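Local atomic coordinates of dihydropteroate synthase (Stenotrophomonas maltophilia, PDB entry 7L6P), a protein that probably catalyses the condensation of para-aminobenzoate with 6-hydroxymethyl-7,8-dihydropterin diphosphate to give 7,8-dihydropteroate, the precursor of the folates. Residues L16-R21 with G146-L151; H56-V61 with A100-P105; D129-R134 with Q155-H160; A138-A143 with E186-A191; E173-L178 with S217-E222. All blocks are in the same frame, centred on the assembly; numbering follows the deposited sequence.

Contact 1 (L16-R21 with G146-L151)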
# COMPACT_ATOMS: atom_id res chain seq x y z
N LEU A 16 9.24 -24.00 -0.35
CA LEU A 16 10.48 -24.25 0.37
C LEU A 16 10.23 -25.34 1.40
O LEU A 16 9.24 -25.27 2.15
CB LEU A 16 10.99 -22.99 1.05
CG LEU A 16 11.24 -21.81 0.12
CD1 LEU A 16 11.70 -20.65 0.93
CD2 LEU A 16 12.30 -22.20 -0.89
N ASP A 17 11.12 -26.33 1.44
CA ASP A 17 11.15 -27.28 2.55
C ASP A 17 12.15 -26.76 3.57
O ASP A 17 13.36 -26.98 3.46
CB ASP A 17 11.52 -28.67 2.06
CG ASP A 17 11.32 -29.74 3.12
OD1 ASP A 17 11.44 -29.41 4.32
OD2 ASP A 17 11.01 -30.90 2.77
N CYS A 18 11.64 -26.06 4.58
CA CYS A 18 12.45 -25.41 5.60
C CYS A 18 12.67 -26.38 6.76
O CYS A 18 12.06 -26.27 7.83
CB CYS A 18 11.80 -24.11 6.05
SG CYS A 18 11.71 -22.86 4.75
N ALA A 19 13.57 -27.34 6.53
CA ALA A 19 13.88 -28.39 7.50
C ALA A 19 12.61 -29.09 7.97
O ALA A 19 12.40 -29.33 9.16
CB ALA A 19 14.65 -27.82 8.69
N GLY A 20 11.76 -29.43 7.01
CA GLY A 20 10.54 -30.14 7.27
C GLY A 20 9.31 -29.26 7.31
O GLY A 20 8.20 -29.75 7.09
N ARG A 21 9.49 -27.96 7.52
CA ARG A 21 8.37 -27.03 7.59
C ARG A 21 8.12 -26.47 6.19
O ARG A 21 8.89 -25.65 5.70
CB ARG A 21 8.66 -25.91 8.60
CG ARG A 21 9.15 -26.44 9.94
CD ARG A 21 8.97 -25.44 11.05
NE ARG A 21 9.40 -25.99 12.34
CZ ARG A 21 9.16 -25.43 13.52
NH1 ARG A 21 8.48 -24.30 13.63
NH2 ARG A 21 9.63 -26.01 14.62
N GLY A 146 21.60 -28.09 4.56
CA GLY A 146 20.45 -28.57 3.83
C GLY A 146 19.22 -27.69 3.91
O GLY A 146 18.15 -28.11 3.46
N VAL A 147 19.32 -26.49 4.47
CA VAL A 147 18.14 -25.63 4.55
C VAL A 147 18.20 -24.57 3.45
O VAL A 147 19.30 -24.23 2.99
CB VAL A 147 18.02 -25.00 5.94
CG1 VAL A 147 17.99 -26.09 6.99
CG2 VAL A 147 19.18 -24.04 6.19
N PRO A 148 17.07 -24.02 3.02
CA PRO A 148 17.11 -22.94 2.03
C PRO A 148 17.93 -21.75 2.51
O PRO A 148 18.02 -21.47 3.71
CB PRO A 148 15.63 -22.58 1.85
CG PRO A 148 14.91 -23.86 2.16
CD PRO A 148 15.70 -24.50 3.27
N VAL A 149 18.57 -21.07 1.57
CA VAL A 149 19.48 -19.97 1.87
C VAL A 149 19.15 -18.79 0.96
O VAL A 149 18.98 -18.97 -0.25
CB VAL A 149 20.96 -20.36 1.72
CG1 VAL A 149 21.85 -19.14 1.97
CG2 VAL A 149 21.34 -21.51 2.66
N VAL A 150 19.05 -17.61 1.54
CA VAL A 150 18.79 -16.39 0.78
C VAL A 150 20.12 -15.75 0.41
O VAL A 150 20.90 -15.35 1.29
CB VAL A 150 17.93 -15.42 1.60
CG1 VAL A 150 17.64 -14.19 0.79
CG2 VAL A 150 16.65 -16.09 2.02
N LEU A 151 20.38 -15.61 -0.88
CA LEU A 151 21.57 -14.91 -1.35
C LEU A 151 21.21 -13.45 -1.54
O LEU A 151 20.51 -13.09 -2.50
CB LEU A 151 22.11 -15.53 -2.63
CG LEU A 151 22.37 -17.04 -2.56
CD1 LEU A 151 22.90 -17.58 -3.90
CD2 LEU A 151 23.30 -17.40 -1.41

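Contact 2 (H56-V61 with A100-P105)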
# COMPACT_ATOMS: atom_id res chain seq x y z
N HIS A 56 7.89 -11.63 21.30
CA HIS A 56 7.72 -10.83 20.09
C HIS A 56 7.52 -11.72 18.87
O HIS A 56 6.68 -11.42 18.01
CB HIS A 56 8.93 -9.91 19.92
CG HIS A 56 8.89 -9.07 18.68
ND1 HIS A 56 7.88 -8.17 18.42
CD2 HIS A 56 9.75 -8.97 17.65
CE1 HIS A 56 8.11 -7.57 17.27
NE2 HIS A 56 9.24 -8.03 16.78
N GLY A 57 8.28 -12.81 18.77
CA GLY A 57 8.09 -13.73 17.66
C GLY A 57 6.70 -14.33 17.63
O GLY A 57 6.07 -14.44 16.58
N LEU A 58 6.22 -14.77 18.80
CA LEU A 58 4.86 -15.29 18.92
C LEU A 58 3.83 -14.27 18.49
O LEU A 58 2.83 -14.62 17.85
CB LEU A 58 4.62 -15.73 20.36
CG LEU A 58 5.56 -16.83 20.83
CD1 LEU A 58 5.38 -17.12 22.31
CD2 LEU A 58 5.35 -18.09 20.04
N LYS A 59 4.04 -12.99 18.84
CA LYS A 59 3.09 -11.94 18.47
C LYS A 59 3.06 -11.71 16.97
O LYS A 59 1.99 -11.50 16.39
CB LYS A 59 3.45 -10.64 19.19
CG LYS A 59 2.76 -9.39 18.63
CD LYS A 59 3.62 -8.14 18.91
CE LYS A 59 3.25 -6.92 18.06
NZ LYS A 59 4.34 -6.54 17.09
N LEU A 60 4.22 -11.77 16.32
CA LEU A 60 4.25 -11.61 14.87
C LEU A 60 3.51 -12.74 14.19
O LEU A 60 2.84 -12.54 13.17
CB LEU A 60 5.70 -11.52 14.38
CG LEU A 60 6.43 -10.23 14.80
CD1 LEU A 60 7.77 -10.10 14.08
CD2 LEU A 60 5.54 -9.01 14.56
N VAL A 61 3.61 -13.95 14.75
CA VAL A 61 2.90 -15.09 14.18
C VAL A 61 1.39 -14.88 14.29
O VAL A 61 0.67 -14.95 13.29
CB VAL A 61 3.35 -16.39 14.86
CG1 VAL A 61 2.45 -17.56 14.44
CG2 VAL A 61 4.81 -16.68 14.49
N ALA A 100 9.98 -24.57 19.18
CA ALA A 100 9.14 -25.46 19.96
C ALA A 100 7.73 -24.93 20.18
O ALA A 100 6.86 -25.69 20.62
CB ALA A 100 9.81 -25.76 21.31
N ARG A 101 7.49 -23.64 19.93
CA ARG A 101 6.20 -23.04 20.24
C ARG A 101 5.46 -22.49 19.03
O ARG A 101 4.36 -21.95 19.19
CB ARG A 101 6.39 -21.93 21.29
CG ARG A 101 6.83 -22.50 22.63
CD ARG A 101 7.42 -21.48 23.57
NE ARG A 101 6.43 -20.52 24.04
CZ ARG A 101 6.67 -19.62 24.97
NH1 ARG A 101 7.86 -19.53 25.56
NH2 ARG A 101 5.70 -18.78 25.34
N THR A 102 6.01 -22.63 17.82
CA THR A 102 5.31 -22.29 16.59
C THR A 102 5.56 -23.40 15.57
O THR A 102 6.50 -24.19 15.69
CB THR A 102 5.78 -20.96 15.98
OG1 THR A 102 7.11 -21.11 15.46
CG2 THR A 102 5.80 -19.86 17.00
N ARG A 103 4.70 -23.43 14.55
CA ARG A 103 4.85 -24.37 13.44
C ARG A 103 5.49 -23.72 12.22
O ARG A 103 5.70 -24.40 11.21
CB ARG A 103 3.48 -24.95 13.06
N VAL A 104 5.82 -22.43 12.29
CA VAL A 104 6.36 -21.68 11.16
C VAL A 104 7.87 -21.89 11.03
O VAL A 104 8.54 -22.27 12.01
CB VAL A 104 6.03 -20.19 11.28
CG1 VAL A 104 4.54 -19.97 11.53
CG2 VAL A 104 6.86 -19.54 12.38
N PRO A 105 8.42 -21.73 9.84
CA PRO A 105 9.88 -21.79 9.68
C PRO A 105 10.60 -20.70 10.47
O PRO A 105 10.15 -19.55 10.53
CB PRO A 105 10.06 -21.61 8.17
CG PRO A 105 8.72 -21.99 7.58
CD PRO A 105 7.73 -21.55 8.55

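Contact 3 (D129-R134 with Q155-H160)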
# COMPACT_ATOMS: atom_id res chain seq x y z
N ASP A 129 21.26 -14.52 4.54
CA ASP A 129 22.65 -14.05 4.58
C ASP A 129 22.81 -12.73 3.82
O ASP A 129 22.73 -12.71 2.59
CB ASP A 129 23.59 -15.11 4.01
CG ASP A 129 25.06 -14.68 4.04
OD1 ASP A 129 25.41 -13.62 4.64
OD2 ASP A 129 25.88 -15.41 3.47
N ILE A 130 23.11 -11.65 4.56
CA ILE A 130 23.36 -10.36 3.91
C ILE A 130 24.60 -10.40 3.01
O ILE A 130 24.72 -9.58 2.09
CB ILE A 130 23.52 -9.23 4.96
CG1 ILE A 130 24.72 -9.48 5.87
CG2 ILE A 130 22.27 -9.05 5.80
CD1 ILE A 130 25.16 -8.22 6.64
N TYR A 131 25.55 -11.30 3.28
CA TYR A 131 26.83 -11.34 2.58
C TYR A 131 26.85 -12.29 1.40
O TYR A 131 27.90 -12.43 0.75
CB TYR A 131 27.97 -11.72 3.55
CG TYR A 131 29.33 -11.15 3.17
CD1 TYR A 131 29.43 -10.07 2.30
CD2 TYR A 131 30.51 -11.70 3.66
CE1 TYR A 131 30.67 -9.53 1.95
CE2 TYR A 131 31.76 -11.19 3.30
CZ TYR A 131 31.83 -10.10 2.45
OH TYR A 131 33.06 -9.56 2.09
N GLY A 132 25.76 -13.01 1.15
CA GLY A 132 25.71 -13.91 -0.00
C GLY A 132 26.65 -15.08 0.09
O GLY A 132 27.26 -15.46 -0.92
N LEU A 133 26.78 -15.68 1.28
CA LEU A 133 27.70 -16.79 1.52
C LEU A 133 29.15 -16.44 1.17
O LEU A 133 29.93 -17.33 0.85
CB LEU A 133 27.27 -18.06 0.76
CG LEU A 133 25.86 -18.61 1.07
CD1 LEU A 133 25.53 -19.85 0.25
CD2 LEU A 133 25.69 -18.91 2.56
N ARG A 134 29.52 -15.15 1.15
CA ARG A 134 30.89 -14.78 0.84
C ARG A 134 31.81 -14.80 2.05
O ARG A 134 33.01 -14.66 1.88
CB ARG A 134 30.95 -13.39 0.21
CG ARG A 134 30.67 -13.37 -1.28
CD ARG A 134 30.78 -11.95 -1.79
NE ARG A 134 29.76 -11.07 -1.21
CZ ARG A 134 29.72 -9.76 -1.41
NH1 ARG A 134 30.64 -9.15 -2.14
NH2 ARG A 134 28.74 -9.04 -0.87
N GLN A 155 26.75 -4.16 -1.64
CA GLN A 155 28.04 -3.53 -1.88
C GLN A 155 28.63 -3.20 -0.52
O GLN A 155 27.93 -2.67 0.34
CB GLN A 155 27.87 -2.28 -2.74
CG GLN A 155 28.99 -2.04 -3.72
CD GLN A 155 28.71 -0.89 -4.67
OE1 GLN A 155 28.63 -1.08 -5.89
NE2 GLN A 155 28.57 0.31 -4.12
N GLY A 156 29.87 -3.60 -0.28
CA GLY A 156 30.51 -3.42 1.00
C GLY A 156 30.66 -4.73 1.76
O GLY A 156 30.47 -5.82 1.22
N GLU A 157 31.00 -4.61 3.03
CA GLU A 157 31.21 -5.75 3.90
C GLU A 157 30.34 -5.63 5.13
O GLU A 157 29.93 -4.52 5.49
CB GLU A 157 32.68 -5.89 4.35
CG GLU A 157 33.71 -5.37 3.39
CD GLU A 157 35.09 -5.35 4.04
OE1 GLU A 157 35.51 -6.39 4.60
OE2 GLU A 157 35.73 -4.28 4.02
N PRO A 158 30.03 -6.75 5.79
CA PRO A 158 29.28 -6.68 7.05
C PRO A 158 29.97 -5.78 8.06
O PRO A 158 31.14 -6.00 8.39
CB PRO A 158 29.27 -8.14 7.53
CG PRO A 158 29.40 -8.96 6.24
CD PRO A 158 30.28 -8.14 5.34
N GLY A 159 29.29 -4.73 8.53
CA GLY A 159 29.88 -3.83 9.49
C GLY A 159 30.46 -2.57 8.90
O GLY A 159 30.84 -1.67 9.64
N HIS A 160 30.67 -2.55 7.59
CA HIS A 160 31.24 -1.40 6.89
C HIS A 160 30.43 -1.19 5.62
O HIS A 160 30.81 -1.66 4.54
CB HIS A 160 32.72 -1.59 6.62
CG HIS A 160 33.47 -2.05 7.82
ND1 HIS A 160 33.53 -3.37 8.21
CD2 HIS A 160 34.19 -1.36 8.74
CE1 HIS A 160 34.25 -3.47 9.31
NE2 HIS A 160 34.67 -2.27 9.65
O HOH W 1 33.39 -7.30 0.27

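Contact 4 (A138-A143 with E186-A191)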
# COMPACT_ATOMS: atom_id res chain seq x y z
N ALA A 138 31.44 -19.88 4.68
CA ALA A 138 29.98 -19.82 4.69
C ALA A 138 29.37 -20.72 3.62
O ALA A 138 28.36 -21.39 3.86
CB ALA A 138 29.53 -18.37 4.47
N LEU A 139 29.96 -20.71 2.43
CA LEU A 139 29.42 -21.46 1.31
C LEU A 139 29.29 -22.95 1.65
O LEU A 139 28.22 -23.54 1.50
CB LEU A 139 30.32 -21.25 0.10
CG LEU A 139 29.81 -21.56 -1.29
CD1 LEU A 139 28.54 -20.78 -1.54
CD2 LEU A 139 30.90 -21.20 -2.29
N ASP A 140 30.38 -23.56 2.12
CA ASP A 140 30.34 -24.98 2.44
C ASP A 140 29.49 -25.27 3.66
O ASP A 140 28.82 -26.30 3.72
CB ASP A 140 31.75 -25.52 2.66
CG ASP A 140 32.55 -25.62 1.39
OD1 ASP A 140 31.93 -25.75 0.31
OD2 ASP A 140 33.81 -25.62 1.47
N ALA A 141 29.51 -24.37 4.65
CA ALA A 141 28.77 -24.64 5.88
C ALA A 141 27.28 -24.69 5.61
O ALA A 141 26.60 -25.62 6.05
CB ALA A 141 29.11 -23.58 6.93
N ALA A 142 26.76 -23.71 4.86
CA ALA A 142 25.34 -23.65 4.53
C ALA A 142 24.91 -24.77 3.59
O ALA A 142 23.76 -25.25 3.67
CB ALA A 142 25.03 -22.28 3.93
N ALA A 143 25.78 -25.16 2.65
CA ALA A 143 25.49 -26.31 1.80
C ALA A 143 25.20 -27.54 2.64
O ALA A 143 24.23 -28.26 2.40
CB ALA A 143 26.65 -26.58 0.85
N GLU A 186 25.85 -23.46 -6.63
CA GLU A 186 25.71 -24.67 -7.44
C GLU A 186 26.96 -25.54 -7.33
O GLU A 186 26.86 -26.75 -7.09
CB GLU A 186 25.45 -24.29 -8.90
CG GLU A 186 25.35 -25.51 -9.86
CD GLU A 186 25.13 -25.17 -11.35
OE1 GLU A 186 24.86 -24.00 -11.72
OE2 GLU A 186 25.22 -26.12 -12.19
N MET A 187 28.15 -24.94 -7.44
CA MET A 187 29.38 -25.71 -7.34
C MET A 187 29.60 -26.28 -5.94
O MET A 187 30.22 -27.33 -5.79
CB MET A 187 30.60 -24.89 -7.76
CG MET A 187 30.73 -24.70 -9.25
SD MET A 187 30.60 -26.30 -10.12
CE MET A 187 29.03 -25.97 -10.91
N ALA A 188 29.11 -25.59 -4.91
CA ALA A 188 29.26 -26.10 -3.55
C ALA A 188 28.29 -27.23 -3.22
O ALA A 188 28.39 -27.82 -2.13
CB ALA A 188 29.09 -24.95 -2.55
N GLY A 189 27.36 -27.56 -4.11
CA GLY A 189 26.50 -28.71 -3.91
C GLY A 189 25.03 -28.40 -3.63
O GLY A 189 24.28 -29.33 -3.31
N PHE A 190 24.62 -27.14 -3.71
CA PHE A 190 23.23 -26.80 -3.42
C PHE A 190 22.31 -27.36 -4.50
O PHE A 190 22.60 -27.26 -5.69
CB PHE A 190 23.06 -25.27 -3.38
CG PHE A 190 23.34 -24.65 -2.05
CD1 PHE A 190 24.64 -24.37 -1.67
CD2 PHE A 190 22.29 -24.29 -1.21
CE1 PHE A 190 24.90 -23.78 -0.44
CE2 PHE A 190 22.54 -23.69 0.02
CZ PHE A 190 23.84 -23.43 0.41
N ALA A 191 21.14 -27.82 -4.08
CA ALA A 191 20.06 -28.03 -5.02
C ALA A 191 19.32 -26.71 -5.17
O ALA A 191 19.38 -25.85 -4.29
CB ALA A 191 19.12 -29.13 -4.54

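Contact 5 (E173-L178 with S217-E222)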
# COMPACT_ATOMS: atom_id res chain seq x y z
N GLU A 173 24.46 -4.99 -12.64
CA GLU A 173 25.51 -5.37 -11.69
C GLU A 173 24.97 -6.24 -10.57
O GLU A 173 25.67 -7.14 -10.09
CB GLU A 173 26.17 -4.12 -11.13
CG GLU A 173 27.05 -3.45 -12.15
CD GLU A 173 27.68 -2.14 -11.67
OE1 GLU A 173 28.33 -2.14 -10.59
OE2 GLU A 173 27.53 -1.12 -12.38
N VAL A 174 23.74 -5.96 -10.11
CA VAL A 174 23.10 -6.84 -9.13
C VAL A 174 22.80 -8.18 -9.76
O VAL A 174 23.00 -9.23 -9.14
CB VAL A 174 21.83 -6.18 -8.55
CG1 VAL A 174 21.04 -7.18 -7.73
CG2 VAL A 174 22.17 -4.97 -7.68
N HIS A 175 22.31 -8.17 -10.99
CA HIS A 175 22.10 -9.41 -11.73
C HIS A 175 23.40 -10.22 -11.82
O HIS A 175 23.45 -11.38 -11.40
CB HIS A 175 21.56 -9.10 -13.13
CG HIS A 175 21.23 -10.32 -13.93
ND1 HIS A 175 22.10 -10.85 -14.86
CD2 HIS A 175 20.13 -11.10 -13.96
CE1 HIS A 175 21.56 -11.92 -15.42
NE2 HIS A 175 20.36 -12.09 -14.89
N GLY A 176 24.47 -9.59 -12.32
CA GLY A 176 25.72 -10.31 -12.52
C GLY A 176 26.23 -10.91 -11.23
O GLY A 176 26.67 -12.07 -11.19
N PHE A 177 26.11 -10.16 -10.14
CA PHE A 177 26.54 -10.65 -8.84
C PHE A 177 25.76 -11.89 -8.46
O PHE A 177 26.34 -12.93 -8.12
CB PHE A 177 26.36 -9.57 -7.78
CG PHE A 177 26.58 -10.05 -6.36
CD1 PHE A 177 25.54 -10.59 -5.61
CD2 PHE A 177 27.82 -9.90 -5.75
CE1 PHE A 177 25.73 -11.00 -4.28
CE2 PHE A 177 28.02 -10.31 -4.42
CZ PHE A 177 26.97 -10.88 -3.70
N LEU A 178 24.42 -11.80 -8.51
CA LEU A 178 23.59 -12.93 -8.09
C LEU A 178 23.85 -14.16 -8.95
O LEU A 178 23.92 -15.28 -8.42
CB LEU A 178 22.12 -12.54 -8.12
CG LEU A 178 21.66 -11.47 -7.13
CD1 LEU A 178 20.16 -11.22 -7.28
CD2 LEU A 178 21.98 -11.90 -5.71
N SER A 217 12.52 -4.97 -10.73
CA SER A 217 12.84 -6.22 -10.03
C SER A 217 12.28 -7.45 -10.73
O SER A 217 12.80 -8.56 -10.52
CB SER A 217 12.31 -6.18 -8.60
OG SER A 217 10.92 -5.97 -8.58
N GLU A 218 11.25 -7.31 -11.56
CA GLU A 218 10.75 -8.47 -12.28
C GLU A 218 11.82 -9.09 -13.17
O GLU A 218 11.74 -10.28 -13.46
CB GLU A 218 9.54 -8.08 -13.12
CG GLU A 218 8.56 -9.17 -13.35
CD GLU A 218 7.26 -8.61 -13.84
OE1 GLU A 218 7.06 -7.37 -13.67
OE2 GLU A 218 6.45 -9.39 -14.39
N ARG A 219 12.83 -8.30 -13.55
CA ARG A 219 13.94 -8.81 -14.35
C ARG A 219 14.58 -10.04 -13.72
O ARG A 219 15.08 -10.92 -14.43
CB ARG A 219 14.98 -7.68 -14.51
CG ARG A 219 16.04 -7.88 -15.56
CD ARG A 219 17.40 -8.18 -14.94
NE ARG A 219 18.35 -8.63 -15.95
CZ ARG A 219 18.37 -9.85 -16.48
NH1 ARG A 219 17.49 -10.77 -16.12
NH2 ARG A 219 19.28 -10.14 -17.40
N PHE A 220 14.59 -10.12 -12.39
CA PHE A 220 15.32 -11.17 -11.68
C PHE A 220 14.56 -12.49 -11.57
O PHE A 220 15.12 -13.48 -11.08
CB PHE A 220 15.75 -10.65 -10.31
CG PHE A 220 16.66 -9.43 -10.38
CD1 PHE A 220 16.12 -8.16 -10.52
CD2 PHE A 220 18.04 -9.57 -10.31
CE1 PHE A 220 16.96 -7.02 -10.59
CE2 PHE A 220 18.88 -8.44 -10.37
CZ PHE A 220 18.33 -7.16 -10.51
N LEU A 221 13.29 -12.53 -11.99
CA LEU A 221 12.58 -13.80 -12.01
C LEU A 221 13.20 -14.77 -13.00
O LEU A 221 12.99 -15.98 -12.89
CB LEU A 221 11.11 -13.58 -12.37
CG LEU A 221 10.26 -12.92 -11.29
CD1 LEU A 221 8.87 -12.71 -11.82
CD2 LEU A 221 10.27 -13.75 -10.01
N GLU A 222 13.97 -14.25 -13.97
CA GLU A 222 14.63 -15.12 -14.94
C GLU A 222 15.69 -15.99 -14.27
O GLU A 222 16.10 -16.99 -14.84
CB GLU A 222 15.22 -14.30 -16.08

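Contact 1 (L16-R21 with G146-L151)
P148 sets its pyrrolidine ring against the last residues of strand 15-18, and most of the contact passes through that one ring. The tight part lies around D17: its carbonyl O is 3.4 Å from P148 CD and 3.7 Å from P148 CG, so the oxygen looks onto two CH2 groups of the ring, one of them attached to the ring nitrogen. The residues flanking D17 add apolar touches to P148 CG, for L16 CB and C18 SG each come to 4.2 Å from it. A compact, rigid ring suits a place met by three successive strand residues. L196 lies against both L16 and P148, and M126 touches L16 and C18, so this part is buried.

Toward solvent the fit is thinner. A19, exposed at the tip of the type I' turn C18-R21, offers just its CB, 4.1 Å from V147 CG1. Bonds within the hairpin help to order the tip: D17 OD1 accepts from G20 N at 2.7 Å in an Asx motif, and C18 and R21 exchange two backbone hydrogen bonds. G20, with a phi of 100°, takes a conformation comfortable for a residue lacking CB. These bonds all lie within 16-21, while the groups facing 146-151 are mostly carbon and sulfur, with D17 O against the proline ring. The chemistry thus implies shape fit rather than a directed bond between the two segments.

Contact 2 (H56-V61 with A100-P105)
R101 and L58 meet at about a right angle, the arginine stem passing across the end of the leucine. Followed outward, the R101 side chain touches the leucine twice. Its CB lies 4.2 Å from L58 CD2; CG then leaves anti to the carbonyl carbon (chi1 -67°), and a bend at chi3 (69°) places NE 4.0 Å from the other methyl, L58 CD1. CZ comes to 3.9 Å from L58 CD1 and NH2 to 3.5 Å. The exposed arginine can thus bring its CB and its guanidinium group, the latter obliquely, against the leucine methyls while keeping its charge near solvent.

T102 fills the next place along the chain. Its CG2 is 3.5 Å from L58 CD2 and also borders V61, while OG1, on another branch, is hydrogen-bonded to L98 O in the last turn of helix 84-101. A threonine serves both needs, methyl to the neighbour and hydroxyl back to the helix that has just ended. Deeper in, V61 and V104 reach toward each other tip to tip, with their CG2 atoms 4.1 Å apart; each valine offers a methyl close to its own backbone, so segments this near can touch without long side chains. The contact therefore joins the outer helix 49-62 to the connection between helix 84-101 and barrel strand 106-109, and V61 also rests on L68 of the intervening strand 67-71.

Contact 3 (D129-R134 with Q155-H160)
At the C-terminal mouth of the TIM barrel, Y131 of the loop after strand 126-129 packs against P158 of the small hairpin that follows strand 149-152. The tyrosine CG stands anti to its backbone N (chi1 -151°), and P158 sits over one face of the ring in a CH-pi contact: P158 CD is 3.6 Å from the ring centroid and only 6° off the normal. P158 CG continues over the inner end of the ring, 3.8 Å from Y131 CG. R134 CB lies over the centre of the opposite face, so the phenol is sandwiched between two aliphatic groups.

R134 also holds the loop itself. Its NE donates almost straight (171°) to Y131 O at 3.0 Å, and R134 N reaches the same oxygen from the other face of the carbonyl plane; NH2 is hydrogen-bonded to M154 O. Upstream, D129 OD1 accepts from Y131 N at 2.7 Å, an Asx turn that helps to set the backbone at Y131. At the polar end, a water in the ring plane is hydrogen-bonded to Y131 OH at 2.9 Å and gives a weak bond to G156 O.

I130 adds a lighter touch, CD1 to P158 CB at 4.2 Å, and its side chain comes about 3 Å from the bound imidazole in the active site. P158 and G159 fill the two central positions of the type II turn E157-H160, where proline and glycine are well suited. Loops that leave the strand ends and meet around a ligand pocket are characteristic of the catalytic face of TIM-barrel enzymes.

Contact 4 (A138-A143 with E186-A191)
Helix 138-145 passes close to the end of helix 170-188, the CA atoms of A143 and F190 being 5.7 Å apart and the helical chain giving way at G189 in a Schellman motif, where positive phi is easily adopted without a CB. Just before that break, A188 turns its CB to the first helix and meets L139 CG at 3.7 Å; L139 CG stands anti to its backbone N (chi1 -162°). The small methyl of alanine suits this close spacing, and D140 OD1 skirts it.

Beyond the break, F190 meets the small residues of the helix through CE1 and CZ. CE1 is 3.4 Å from A143 CA, which approaches the ring obliquely, and 3.5 Å from A143 CB, while CZ lies 3.9 Å from A142 CB, which is in the ring plane at its edge. L139 O also stands near that plane. Two successive alanines let these ring atoms come close to the helix backbone. The contact joins two outer helices that flank barrel strand 149-152 in sequence, and both F190 and A142 touch V149 of that strand and L133 of the loop before helix 138-145.

Contact 5 (E173-L178 with S217-E222)
The H175 ring has the R219 guanidinium stacked on one face, NH2 lying toward the rim of the imidazole, and F220 CD2 at its edge, near the ring plane. H175 CD2 in turn lies over the centre of the guanidinium, 3.3 Å from R219 CZ. The centres are 3.6 Å apart and the planes inclined by 21°; since R219 was deposited in two conformers, this stack describes one of them and is uncertain for the other. The imidazole NE2 and the guanidinium nitrogens are close, but their angles rule out hydrogen bonds. In the TIM barrel this joins helix 170-188 to the 3-10 segment 217-222, which follows helix 207-215 on the outside of the barrel.

F220 supplies the buried half. H175 N lies at its edge, 3.5 Å from CE2, and the backbone thereby abuts the ring rim directly. A large flat side chain suits this place, as I197, L213 and V171 also touch it. The L178 and F220 side chains cross at about a right angle, with L178 CD1 4.0 Å from F220 CD2. H175 itself, with CG anti to the backbone N (chi1 -176°), keeps its imidazole on the more exposed flank beside the arginine. On the inner flank V174 also crosses the phenylalanine, and its CG1 comes to 3.6 Å from F220 CE2.

Contacts 1 and 5 are largely buried, whereas contacts 2, 3 and 4 lie nearer the surface of the same barrel. Contact 1 closes the strand-entry end with a hairpin, and R21 ties it to contact 2 through V104 O. Contact 3 is at the opposite, ligand-binding mouth, and its L133 packs on L139 and A142 of contact 4 and on L151 of contact 1. Contacts 4 and 5 both use helix 170-188, at different turns. Chemistry follows place: mostly aliphatic packing, with a carbonyl oxygen in contact 1 and a guanidinium in contact 2; CH-pi packing with a water-bonded hydroxyl in contact 3; an aromatic ring against alanines in contact 4; guanidinium-imidazole stacking beside a buried phenylalanine in contact 5.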